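Local coordinates for catecholate siderophore receptor Fiu (Escherichia coli, PDB 6BPM), which transports iron bound to catecholate siderophores across the outer membrane, drawing its energy from TonB, and also serves as receptor for several microcins, at residues Asn339-Asn344 / Thr368-Thr373; Tyr438-Asp443 / Phe512-Ser517; Thr526-Gln531 / Tyr572-Lys577. All coordinates share one frame; numbering follows the deposited sequence.

Overall arrangement
All three contacts belong to the beta-barrel domain, but they differ in depth and chemistry. Interaction 1 pairs two adjacent strands, 327-354 and 357-386, through regular backbone hydrogen bonds, with mostly buried side chains on the plug-facing side. Interaction 2 is the more buried contact, and it sets the loop between strands 494-505 and 531-544 against strand 427-447 by apolar and CH-pi contacts. The same loop supplies 526-531 to interaction 3, a surface contact in which a glutamine amide grips the backbone. Phe512 of interaction 2 packs on Glu370 and Gln372 of interaction 1, and Ala515 and Ser517 adjoin Thr526; interactions 1 and 3 do not touch, their nearest atoms lying about 15 Å apart.

Interaction 1 (Asn339-Asn344 / Thr368-Thr373); sequences NKILTN and TRETQT. With POG ((20S)-2,5,8,11,14,17-hexamethyl-3,6,9,12,15,18-hexaoxahenicosane-1,20-diol), chain E.
The beta hairpin of strands 327-354 and 357-386, part of the 22-stranded barrel of a TonB-dependent receptor, brings Asn339-Asn344 alongside Thr368-Thr373. The short segments run antiparallel, with axes 4.7 Å apart. Lys340 with Thr371 and Leu342 with Arg369 are hydrogen-bonded pairs, each joined by two N-H...O bonds; Arg369 N to Leu342 O is 2.7 Å. Between and beyond them, Asn339-Gln372, Ile341-Glu370 and Thr343-Thr368 are non-hydrogen-bonded pairs whose side chains share one face, that of the plug residues Ile101 and Ile104.

On this face three neighbouring pairs lie side by side. At one end Thr368 OG1 donates to Thr343 OG1 over 2.8 Å, and Thr343 OG1 also bonds to Phe367 O. In the middle, Ile341 has CG1 anti to its backbone N (chi1 -166°), which lays CG1 and CD1 along the aliphatic stem of Glu370; Ile341 CG1 comes within 3.5 Å of Glu370 CG. The carboxylate beyond that stem makes a salt bridge to Arg130 of the plug, consistent with the barrel wall holding the plug through charge here.

The opposite face carries Lys340, Leu342, Arg369 and Thr371. Arg369 forms a salt bridge with Asp411 on the next strand, while Leu342 CG lies 3.5 Å from O1 of the bound polyether POG, consistent with an outward-facing barrel surface.

At the Asn339 end, the amide planes of Asn339 and Gln372 stand 84° apart. Asn339 ND2 also reaches a water that donates to Thr371 O, bridging side chain and strand. The bond from Asn339 ND2 to Gln372 OE1, 2.7 Å long and 164° at the hydrogen, uses an oxygen lone pair in the carbonyl plane.

Interaction 2 (Tyr438-Asp443 / Phe512-Ser517); sequences YHTEYD and FALAQS. With POG ((20S)-2,5,8,11,14,17-hexamethyl-3,6,9,12,15,18-hexaoxahenicosane-1,20-diol), chain E.
Tyr442, on barrel strand 427-447, lays its ring against Ala513 in the loop between strands 494-505 and 531-544; the contact sets this loop against the barrel wall, on the side where Phe512 also meets Glu370 and Gln372. The CH-pi component is sharply defined: Ala513 CA stands 3.5 Å from the centroid of the Tyr442 ring and only 6° off its normal. With CG anti to the backbone N (chi1 -173°), Tyr442 places the ring over the Phe512-Leu514 backbone, and its CD1 lies 3.3 Å from Phe512 O.

Apolar side-chain contacts add to this. Ala513 CB sits 3.8 Å from Tyr442 CZ, and Leu514 CG packs against Tyr442 CB. A serine in place of Tyr442 would probably leave Ala513 without its aromatic cover and open a gap beside the loop backbone.

Polar links run outside the pair: Thr440 OG1 bonds to Thr410 OG1 on strand 404-422, while its methyl faces the loop. That methyl meets the leucine branch obliquely, with Thr440 CG2 3.9 Å from Leu514 CD1.

Interaction 3 (Thr526-Gln531 / Tyr572-Lys577); sequences TDFKPQ and YSQYGK
Gln574, at a corner in strand 572-588, reaches to Phe528 and Lys529 in the loop that precedes strand 531-544, at the surface of the barrel. Its side-chain amide pairs with the backbone of one residue, tying a long inter-strand loop of the TonB-dependent receptor barrel to a neighbouring barrel strand. From CB, which is directed toward the loop, the chain brings CG over one face of the Phe528 ring: Gln574 CG lies 4.1 Å from the ring centroid and 18° off the normal, a CH-pi contact displaced toward the rim.

Extended at the next torsion, the chain carries CD onward across the ring, Gln574 CD lying 3.6 Å from Phe528 CG. The amide and ring planes are 16° apart, so the flat groups stack, and the ring helps hold the amide level.

The tip then divides its work. Gln574 OE1 accepts from Lys529 N at 2.9 Å; the bond is nearly straight at 179° and uses a lone pair in the carbonyl plane. The same oxygen, Gln574 OE1, lies 3.3 Å from Phe528 CB. Gln574 NE2 donates to Lys529 O at 2.8 Å, with Lys529 O close to the amide plane of Gln574, although the donor stands above the carbonyl plane of Lys529. The two bonds to a single residue fix the amide's rotation. NE2 has a further partner in Asn562 O. Beyond the glutamine, the Phe528 ring presents its edge to Tyr572 O, 4.0 Å from Phe528 CZ.

Around this contact, strand 549-566 lies alongside: Asn562 also donates to Pro530 O, and Lys529 packs on it. After the corner, Gly576 pairs with Glu563 of strand 549-566 and Lys577 with Lys609 of strand 595-610, while Pro530 leans on Leu479 of strand 467-489.

Interaction 1 (Asn339-Asn344 / Thr368-Thr373)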
loop_
_atom_site.group_PDB
_atom_site.type_symbol
_atom_site.label_atom_id
_atom_site.label_comp_id
_atom_site.label_asym_id
_atom_site.label_seq_id
_atom_site.Cartn_x
_atom_site.Cartn_y
_atom_site.Cartn_z
ATOM N N ASN A 339 -4.745 -9.058 -12.908
ATOM C CA ASN A 339 -4.332 -7.685 -13.216
ATOM C C ASN A 339 -3.080 -7.721 -14.090
ATOM O O ASN A 339 -2.072 -8.344 -13.723
ATOM C CB ASN A 339 -4.087 -6.890 -11.930
ATOM C CG ASN A 339 -5.389 -6.413 -11.258
ATOM O OD1 ASN A 339 -5.854 -7.036 -10.302
ATOM N ND2 ASN A 339 -5.936 -5.267 -11.712
ATOM N N LYS A 340 -3.150 -7.070 -15.251
ATOM C CA LYS A 340 -2.052 -7.047 -16.215
ATOM C C LYS A 340 -1.731 -5.604 -16.592
ATOM O O LYS A 340 -2.638 -4.763 -16.720
ATOM C CB LYS A 340 -2.422 -7.853 -17.465
ATOM C CG LYS A 340 -2.428 -9.379 -17.239
ATOM C CD LYS A 340 -2.913 -10.179 -18.442
ATOM C CE LYS A 340 -1.990 -10.054 -19.643
ATOM N NZ LYS A 340 -2.491 -10.888 -20.780
ATOM N N ILE A 341 -0.436 -5.316 -16.756
ATOM C CA ILE A 341 0.009 -4.037 -17.296
ATOM C C ILE A 341 1.085 -4.305 -18.352
ATOM O O ILE A 341 1.997 -5.116 -18.141
ATOM C CB ILE A 341 0.496 -3.074 -16.175
ATOM C CG1 ILE A 341 0.643 -1.655 -16.679
ATOM C CG2 ILE A 341 1.848 -3.441 -15.577
ATOM C CD1 ILE A 341 0.813 -0.681 -15.535
ATOM N N LEU A 342 0.958 -3.638 -19.499
ATOM C CA LEU A 342 2.005 -3.557 -20.511
ATOM C C LEU A 342 2.295 -2.078 -20.742
ATOM O O LEU A 342 1.368 -1.305 -21.009
ATOM C CB LEU A 342 1.577 -4.243 -21.820
ATOM C CG LEU A 342 2.494 -4.158 -23.058
ATOM C CD1 LEU A 342 3.875 -4.745 -22.764
ATOM C CD2 LEU A 342 1.874 -4.828 -24.319
ATOM N N THR A 343 3.563 -1.675 -20.607
ATOM C CA THR A 343 3.900 -0.259 -20.705
ATOM C C THR A 343 5.297 -0.036 -21.283
ATOM O O THR A 343 6.227 -0.818 -21.053
ATOM C CB THR A 343 3.820 0.435 -19.339
ATOM O OG1 THR A 343 3.944 1.859 -19.514
ATOM C CG2 THR A 343 4.942 -0.076 -18.431
ATOM N N ASN A 344 5.436 1.081 -21.997
ATOM C CA ASN A 344 6.711 1.547 -22.522
ATOM C C ASN A 344 6.901 3.017 -22.157
ATOM O O ASN A 344 6.060 3.857 -22.503
ATOM C CB ASN A 344 6.774 1.363 -24.035
ATOM C CG ASN A 344 8.138 1.653 -24.585
ATOM O OD1 ASN A 344 9.063 0.875 -24.383
ATOM N ND2 ASN A 344 8.277 2.768 -25.280
ATOM N N THR A 368 0.716 2.895 -22.206
ATOM C CA THR A 368 0.350 1.923 -21.183
ATOM C C THR A 368 -0.973 1.264 -21.540
ATOM O O THR A 368 -1.905 1.938 -21.988
ATOM C CB THR A 368 0.272 2.610 -19.803
ATOM O OG1 THR A 368 1.504 3.308 -19.575
ATOM C CG2 THR A 368 0.089 1.615 -18.688
ATOM N N ARG A 369 -1.048 -0.054 -21.356
ATOM C CA ARG A 369 -2.321 -0.762 -21.378
ATOM C C ARG A 369 -2.488 -1.507 -20.064
ATOM O O ARG A 369 -1.601 -2.260 -19.650
ATOM C CB ARG A 369 -2.437 -1.720 -22.556
ATOM C CG ARG A 369 -3.580 -2.686 -22.409
ATOM C CD ARG A 369 -3.993 -3.297 -23.733
ATOM N NE ARG A 369 -4.541 -2.291 -24.636
ATOM C CZ ARG A 369 -5.195 -2.577 -25.756
ATOM N NH1 ARG A 369 -5.391 -3.843 -26.097
ATOM N NH2 ARG A 369 -5.666 -1.604 -26.526
ATOM N N GLU A 370 -3.617 -1.274 -19.403
ATOM C CA GLU A 370 -3.915 -1.868 -18.109
ATOM C C GLU A 370 -5.226 -2.622 -18.200
ATOM O O GLU A 370 -6.228 -2.079 -18.682
ATOM C CB GLU A 370 -4.001 -0.806 -17.031
ATOM C CG GLU A 370 -2.674 -0.470 -16.444
ATOM C CD GLU A 370 -2.701 0.874 -15.793
ATOM O OE1 GLU A 370 -2.792 0.911 -14.546
ATOM O OE2 GLU A 370 -2.694 1.883 -16.534
ATOM N N THR A 371 -5.219 -3.871 -17.759
ATOM C CA THR A 371 -6.427 -4.673 -17.834
ATOM C C THR A 371 -6.678 -5.379 -16.510
ATOM O O THR A 371 -5.752 -5.787 -15.803
ATOM C CB THR A 371 -6.346 -5.695 -18.968
ATOM O OG1 THR A 371 -5.385 -6.693 -18.627
ATOM C CG2 THR A 371 -5.897 -4.998 -20.259
ATOM N N GLN A 372 -7.953 -5.500 -16.183
ATOM C CA GLN A 372 -8.411 -6.223 -15.013
ATOM C C GLN A 372 -9.558 -7.105 -15.466
ATOM O O GLN A 372 -10.435 -6.652 -16.208
ATOM C CB GLN A 372 -8.860 -5.262 -13.906
ATOM C CG GLN A 372 -9.153 -5.926 -12.579
ATOM C CD GLN A 372 -9.346 -4.922 -11.458
ATOM O OE1 GLN A 372 -8.412 -4.572 -10.752
ATOM N NE2 GLN A 372 -10.561 -4.434 -11.317
ATOM N N THR A 373 -9.525 -8.369 -15.066
ATOM C CA THR A 373 -10.591 -9.317 -15.357
ATOM C C THR A 373 -10.967 -9.970 -14.038
ATOM O O THR A 373 -10.097 -10.505 -13.337
ATOM C CB THR A 373 -10.156 -10.351 -16.416
ATOM O OG1 THR A 373 -9.957 -9.687 -17.670
ATOM C CG2 THR A 373 -11.200 -11.427 -16.608
HETATM O OH POG E . -13.251 12.558 -25.665
HETATM C C2 POG E . -12.010 13.185 -25.475
HETATM C C1 POG E . -12.072 14.646 -25.925
HETATM C C3 POG E . -10.945 12.442 -26.281
HETATM O O2 POG E . -10.076 11.803 -25.390
HETATM C C5 POG E . -8.896 11.326 -25.965
HETATM O O1 POG E . 3.653 -1.086 -24.283
HETATM C C4 POG E . 2.394 -0.497 -24.107
HETATM C C6 POG E . 1.697 -0.364 -25.459
HETATM O O3 POG E . 0.379 0.072 -25.258
HETATM C C7 POG E . -0.481 -0.031 -26.365
HETATM C C8 POG E . -1.278 1.256 -26.626
HETATM O O4 POG E . -1.583 1.966 -25.443
HETATM C C9 POG E . -2.551 2.991 -25.483
HETATM C C10 POG E . -2.097 4.287 -26.178
HETATM O O5 POG E . -3.023 5.275 -25.775
HETATM C C11 POG E . -3.565 6.262 -26.618
HETATM C C12 POG E . -5.065 6.031 -26.776
HETATM O O6 POG E . -5.688 6.501 -25.624
HETATM C C13 POG E . -6.950 7.039 -25.865
HETATM C C14 POG E . -6.835 8.562 -25.963
HETATM O O7 POG E . -8.134 9.089 -25.920
HETATM C C15 POG E . -8.349 10.200 -25.097
HETATM C C16 POG E . -7.865 12.446 -26.034
HETATM C C17 POG E . -6.143 8.983 -27.265
HETATM C C18 POG E . -5.464 4.560 -26.963
HETATM C C19 POG E . -2.018 4.108 -27.697
HETATM C C20 POG E . -2.514 0.847 -27.447
HETATM C C21 POG E . 1.725 -1.721 -26.168
HETATM O O HOH W 1 -4.264 -4.159 -13.662
#

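Interaction 2 (Tyr438-Asp443 / Phe512-Ser517)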
loop_
_atom_site.group_PDB
_atom_site.type_symbol
_atom_site.label_atom_id
_atom_site.label_comp_id
_atom_site.label_asym_id
_atom_site.label_seq_id
_atom_site.Cartn_x
_atom_site.Cartn_y
_atom_site.Cartn_z
ATOM N N TYR A 438 -6.539 9.116 -21.996
ATOM C CA TYR A 438 -6.934 7.789 -21.572
ATOM C C TYR A 438 -8.234 7.414 -22.258
ATOM O O TYR A 438 -9.062 8.272 -22.575
ATOM C CB TYR A 438 -7.084 7.701 -20.039
ATOM C CG TYR A 438 -8.292 8.418 -19.465
ATOM C CD1 TYR A 438 -9.494 7.757 -19.280
ATOM C CD2 TYR A 438 -8.222 9.758 -19.104
ATOM C CE1 TYR A 438 -10.599 8.410 -18.746
ATOM C CE2 TYR A 438 -9.318 10.418 -18.581
ATOM C CZ TYR A 438 -10.504 9.744 -18.406
ATOM O OH TYR A 438 -11.594 10.405 -17.881
ATOM N N HIS A 439 -8.381 6.120 -22.519
ATOM C CA HIS A 439 -9.653 5.517 -22.886
ATOM C C HIS A 439 -9.855 4.350 -21.944
ATOM O O HIS A 439 -8.933 3.546 -21.762
ATOM C CB HIS A 439 -9.667 5.053 -24.329
ATOM C CG HIS A 439 -10.976 4.477 -24.761
ATOM N ND1 HIS A 439 -12.159 5.182 -24.693
ATOM C CD2 HIS A 439 -11.291 3.264 -25.273
ATOM C CE1 HIS A 439 -13.143 4.432 -25.151
ATOM N NE2 HIS A 439 -12.644 3.261 -25.503
ATOM N N THR A 440 -11.018 4.292 -21.293
ATOM C CA THR A 440 -11.353 3.200 -20.386
ATOM C C THR A 440 -12.580 2.461 -20.901
ATOM O O THR A 440 -13.535 3.086 -21.374
ATOM C CB THR A 440 -11.614 3.701 -18.956
ATOM O OG1 THR A 440 -10.427 4.309 -18.447
ATOM C CG2 THR A 440 -11.955 2.533 -18.046
ATOM N N GLU A 441 -12.539 1.130 -20.829
ATOM C CA GLU A 441 -13.658 0.273 -21.215
ATOM C C GLU A 441 -13.975 -0.671 -20.070
ATOM O O GLU A 441 -13.064 -1.273 -19.487
ATOM C CB GLU A 441 -13.359 -0.540 -22.449
ATOM C CG GLU A 441 -13.162 0.251 -23.700
ATOM C CD GLU A 441 -12.988 -0.644 -24.895
ATOM O OE1 GLU A 441 -12.133 -1.547 -24.829
ATOM O OE2 GLU A 441 -13.707 -0.452 -25.891
ATOM N N TYR A 442 -15.270 -0.813 -19.762
ATOM C CA TYR A 442 -15.705 -1.671 -18.669
ATOM C C TYR A 442 -17.023 -2.345 -19.000
ATOM O O TYR A 442 -17.959 -1.709 -19.489
ATOM C CB TYR A 442 -15.889 -0.892 -17.373
ATOM C CG TYR A 442 -16.183 -1.759 -16.158
ATOM C CD1 TYR A 442 -15.180 -2.523 -15.575
ATOM C CD2 TYR A 442 -17.454 -1.794 -15.580
ATOM C CE1 TYR A 442 -15.418 -3.298 -14.456
ATOM C CE2 TYR A 442 -17.708 -2.579 -14.447
ATOM C CZ TYR A 442 -16.676 -3.322 -13.895
ATOM O OH TYR A 442 -16.860 -4.109 -12.789
ATOM N N ASP A 443 -17.093 -3.633 -18.709
ATOM C CA ASP A 443 -18.343 -4.366 -18.792
ATOM C C ASP A 443 -18.362 -5.373 -17.657
ATOM O O ASP A 443 -17.315 -5.862 -17.225
ATOM C CB ASP A 443 -18.541 -5.059 -20.156
ATOM C CG ASP A 443 -17.498 -6.131 -20.445
ATOM O OD1 ASP A 443 -17.418 -7.115 -19.679
ATOM O OD2 ASP A 443 -16.787 -6.016 -21.463
ATOM N N PHE A 512 -11.086 0.536 -12.574
ATOM C CA PHE A 512 -11.553 0.250 -13.929
ATOM C C PHE A 512 -13.067 0.243 -14.074
ATOM O O PHE A 512 -13.580 0.382 -15.192
ATOM C CB PHE A 512 -11.019 -1.092 -14.429
ATOM C CG PHE A 512 -9.530 -1.160 -14.522
ATOM C CD1 PHE A 512 -8.774 -1.543 -13.432
ATOM C CD2 PHE A 512 -8.890 -0.855 -15.709
ATOM C CE1 PHE A 512 -7.392 -1.619 -13.515
ATOM C CE2 PHE A 512 -7.513 -0.914 -15.800
ATOM C CZ PHE A 512 -6.756 -1.297 -14.695
ATOM N N ALA A 513 -13.807 0.126 -12.977
ATOM C CA ALA A 513 -15.257 0.113 -13.115
ATOM C C ALA A 513 -15.751 1.471 -13.587
ATOM O O ALA A 513 -15.234 2.517 -13.176
ATOM C CB ALA A 513 -15.940 -0.255 -11.800
ATOM N N LEU A 514 -16.752 1.443 -14.461
ATOM C CA LEU A 514 -17.472 2.625 -14.902
ATOM C C LEU A 514 -18.951 2.411 -14.614
ATOM O O LEU A 514 -19.415 1.280 -14.457
ATOM C CB LEU A 514 -17.265 2.905 -16.396
ATOM C CG LEU A 514 -15.823 3.168 -16.856
ATOM C CD1 LEU A 514 -15.749 3.238 -18.370
ATOM C CD2 LEU A 514 -15.276 4.414 -16.240
ATOM N N ALA A 515 -19.683 3.510 -14.482
ATOM C CA ALA A 515 -21.127 3.454 -14.321
ATOM C C ALA A 515 -21.777 4.122 -15.518
ATOM O O ALA A 515 -21.189 4.999 -16.155
ATOM C CB ALA A 515 -21.606 4.127 -13.021
ATOM N N GLN A 516 -22.977 3.674 -15.840
ATOM C CA GLN A 516 -23.711 4.292 -16.925
ATOM C C GLN A 516 -24.063 5.710 -16.510
ATOM O O GLN A 516 -24.403 5.970 -15.352
ATOM C CB GLN A 516 -24.984 3.505 -17.235
ATOM C CG GLN A 516 -25.736 3.973 -18.469
ATOM C CD GLN A 516 -24.920 3.814 -19.734
ATOM O OE1 GLN A 516 -23.912 3.104 -19.751
ATOM N NE2 GLN A 516 -25.358 4.461 -20.806
ATOM N N SER A 517 -23.976 6.625 -17.466
ATOM C CA SER A 517 -24.160 8.040 -17.190
ATOM C C SER A 517 -25.629 8.368 -16.954
ATOM O O SER A 517 -26.526 7.777 -17.557
ATOM C CB SER A 517 -23.628 8.851 -18.362
ATOM O OG SER A 517 -24.270 8.430 -19.553
HETATM O OH POG E . -13.251 12.558 -25.665
HETATM C C2 POG E . -12.010 13.185 -25.475
HETATM C C1 POG E . -12.072 14.646 -25.925
HETATM C C3 POG E . -10.945 12.442 -26.281
HETATM O O2 POG E . -10.076 11.803 -25.390
HETATM C C5 POG E . -8.896 11.326 -25.965
HETATM O O1 POG E . 3.653 -1.086 -24.283
HETATM C C4 POG E . 2.394 -0.497 -24.107
HETATM C C6 POG E . 1.697 -0.364 -25.459
HETATM O O3 POG E . 0.379 0.072 -25.258
HETATM C C7 POG E . -0.481 -0.031 -26.365
HETATM C C8 POG E . -1.278 1.256 -26.626
HETATM O O4 POG E . -1.583 1.966 -25.443
HETATM C C9 POG E . -2.551 2.991 -25.483
HETATM C C10 POG E . -2.097 4.287 -26.178
HETATM O O5 POG E . -3.023 5.275 -25.775
HETATM C C11 POG E . -3.565 6.262 -26.618
HETATM C C12 POG E . -5.065 6.031 -26.776
HETATM O O6 POG E . -5.688 6.501 -25.624
HETATM C C13 POG E . -6.950 7.039 -25.865
HETATM C C14 POG E . -6.835 8.562 -25.963
HETATM O O7 POG E . -8.134 9.089 -25.920
HETATM C C15 POG E . -8.349 10.200 -25.097
HETATM C C16 POG E . -7.865 12.446 -26.034
HETATM C C17 POG E . -6.143 8.983 -27.265
HETATM C C18 POG E . -5.464 4.560 -26.963
HETATM C C19 POG E . -2.018 4.108 -27.697
HETATM C C20 POG E . -2.514 0.847 -27.447
HETATM C C21 POG E . 1.725 -1.721 -26.168
#

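Interaction 3 (Thr526-Gln531 / Tyr572-Lys577)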
loop_
_atom_site.group_PDB
_atom_site.type_symbol
_atom_site.label_atom_id
_atom_site.label_comp_id
_atom_site.label_asym_id
_atom_site.label_seq_id
_atom_site.Cartn_x
_atom_site.Cartn_y
_atom_site.Cartn_z
ATOM N N THR A 526 -19.782 7.836 -16.261
ATOM C CA THR A 526 -18.984 8.342 -17.375
ATOM C C THR A 526 -19.176 9.833 -17.583
ATOM O O THR A 526 -18.300 10.483 -18.169
ATOM C CB THR A 526 -19.307 7.608 -18.678
ATOM O OG1 THR A 526 -20.672 7.856 -19.050
ATOM C CG2 THR A 526 -19.034 6.100 -18.548
ATOM N N ASP A 527 -20.306 10.382 -17.133
ATOM C CA ASP A 527 -20.596 11.803 -17.249
ATOM C C ASP A 527 -19.970 12.629 -16.131
ATOM O O ASP A 527 -19.970 13.859 -16.222
ATOM C CB ASP A 527 -22.115 12.039 -17.330
ATOM C CG ASP A 527 -22.877 11.597 -16.071
ATOM O OD1 ASP A 527 -22.455 10.645 -15.380
ATOM O OD2 ASP A 527 -23.940 12.194 -15.796
ATOM N N PHE A 528 -19.464 12.005 -15.072
ATOM C CA PHE A 528 -18.866 12.787 -13.998
ATOM C C PHE A 528 -17.452 13.239 -14.363
ATOM O O PHE A 528 -16.879 12.851 -15.384
ATOM C CB PHE A 528 -18.870 12.004 -12.685
ATOM C CG PHE A 528 -20.148 12.144 -11.925
ATOM C CD1 PHE A 528 -21.204 12.850 -12.468
ATOM C CD2 PHE A 528 -20.321 11.541 -10.694
ATOM C CE1 PHE A 528 -22.409 12.978 -11.773
ATOM C CE2 PHE A 528 -21.533 11.661 -10.000
ATOM C CZ PHE A 528 -22.571 12.381 -10.545
ATOM N N LYS A 529 -16.916 14.123 -13.535
ATOM C CA LYS A 529 -15.573 14.662 -13.632
ATOM C C LYS A 529 -14.636 13.884 -12.746
ATOM O O LYS A 529 -15.067 13.181 -11.830
ATOM C CB LYS A 529 -15.538 16.135 -13.205
ATOM C CG LYS A 529 -16.421 17.051 -14.000
ATOM C CD LYS A 529 -16.307 18.475 -13.510
ATOM C CE LYS A 529 -16.923 18.609 -12.131
ATOM N NZ LYS A 529 -17.265 20.018 -11.815
ATOM N N PRO A 530 -13.335 14.007 -12.980
ATOM C CA PRO A 530 -12.370 13.359 -12.094
ATOM C C PRO A 530 -12.417 13.987 -10.714
ATOM O O PRO A 530 -12.765 15.154 -10.544
ATOM C CB PRO A 530 -11.025 13.614 -12.787
ATOM C CG PRO A 530 -11.390 13.894 -14.218
ATOM C CD PRO A 530 -12.682 14.639 -14.134
ATOM N N GLN A 531 -12.084 13.182 -9.718
ATOM C CA GLN A 531 -11.845 13.706 -8.386
ATOM C C GLN A 531 -10.509 14.444 -8.380
ATOM O O GLN A 531 -9.456 13.822 -8.582
ATOM C CB GLN A 531 -11.817 12.554 -7.390
ATOM C CG GLN A 531 -11.483 12.962 -5.994
ATOM C CD GLN A 531 -10.806 11.856 -5.216
ATOM O OE1 GLN A 531 -9.730 11.382 -5.591
ATOM N NE2 GLN A 531 -11.432 11.436 -4.118
ATOM N N TYR A 572 -27.881 12.960 -7.848
ATOM C CA TYR A 572 -26.511 13.099 -7.365
ATOM C C TYR A 572 -25.694 14.059 -8.237
ATOM O O TYR A 572 -25.929 14.195 -9.446
ATOM C CB TYR A 572 -25.829 11.731 -7.269
ATOM C CG TYR A 572 -26.475 10.813 -6.249
ATOM C CD1 TYR A 572 -27.568 9.996 -6.594
ATOM C CD2 TYR A 572 -25.997 10.761 -4.936
ATOM C CE1 TYR A 572 -28.156 9.139 -5.659
ATOM C CE2 TYR A 572 -26.581 9.914 -3.991
ATOM C CZ TYR A 572 -27.658 9.106 -4.360
ATOM O OH TYR A 572 -28.235 8.275 -3.423
ATOM N N SER A 573 -24.790 14.790 -7.598
ATOM C CA SER A 573 -23.914 15.719 -8.303
ATOM C C SER A 573 -22.577 15.787 -7.564
ATOM O O SER A 573 -22.377 15.141 -6.529
ATOM C CB SER A 573 -24.586 17.086 -8.461
ATOM O OG SER A 573 -24.934 17.632 -7.203
ATOM N N GLN A 574 -21.652 16.585 -8.091
ATOM C CA GLN A 574 -20.285 16.550 -7.566
ATOM C C GLN A 574 -19.886 17.816 -6.816
ATOM O O GLN A 574 -18.834 18.406 -7.083
ATOM C CB GLN A 574 -19.296 16.278 -8.696
ATOM C CG GLN A 574 -19.110 14.812 -9.024
ATOM C CD GLN A 574 -18.204 14.614 -10.227
ATOM O OE1 GLN A 574 -18.524 15.047 -11.338
ATOM N NE2 GLN A 574 -17.057 13.988 -10.006
ATOM N N TYR A 575 -20.699 18.215 -5.850
ATOM C CA TYR A 575 -20.427 19.413 -5.074
ATOM C C TYR A 575 -19.664 19.128 -3.788
ATOM O O TYR A 575 -19.418 20.057 -3.016
ATOM C CB TYR A 575 -21.748 20.127 -4.738
ATOM C CG TYR A 575 -22.664 19.375 -3.792
ATOM C CD1 TYR A 575 -22.385 19.331 -2.431
ATOM C CD2 TYR A 575 -23.826 18.755 -4.242
ATOM C CE1 TYR A 575 -23.204 18.659 -1.546
ATOM C CE2 TYR A 575 -24.682 18.088 -3.343
ATOM C CZ TYR A 575 -24.351 18.046 -1.997
ATOM O OH TYR A 575 -25.135 17.394 -1.076
ATOM N N GLY A 576 -19.328 17.878 -3.522
ATOM C CA GLY A 576 -18.673 17.520 -2.282
ATOM C C GLY A 576 -17.208 17.901 -2.257
ATOM O O GLY A 576 -16.583 18.158 -3.287
ATOM N N LYS A 577 -16.676 17.962 -1.038
ATOM C CA LYS A 577 -15.312 18.393 -0.783
ATOM C C LYS A 577 -14.792 17.716 0.468
ATOM O O LYS A 577 -15.532 17.517 1.432
ATOM C CB LYS A 577 -15.224 19.919 -0.604
ATOM C CG LYS A 577 -15.298 20.671 -1.908
ATOM C CD LYS A 577 -15.482 22.163 -1.735
ATOM C CE LYS A 577 -15.817 22.773 -3.099
ATOM N NZ LYS A 577 -16.551 24.060 -3.000
#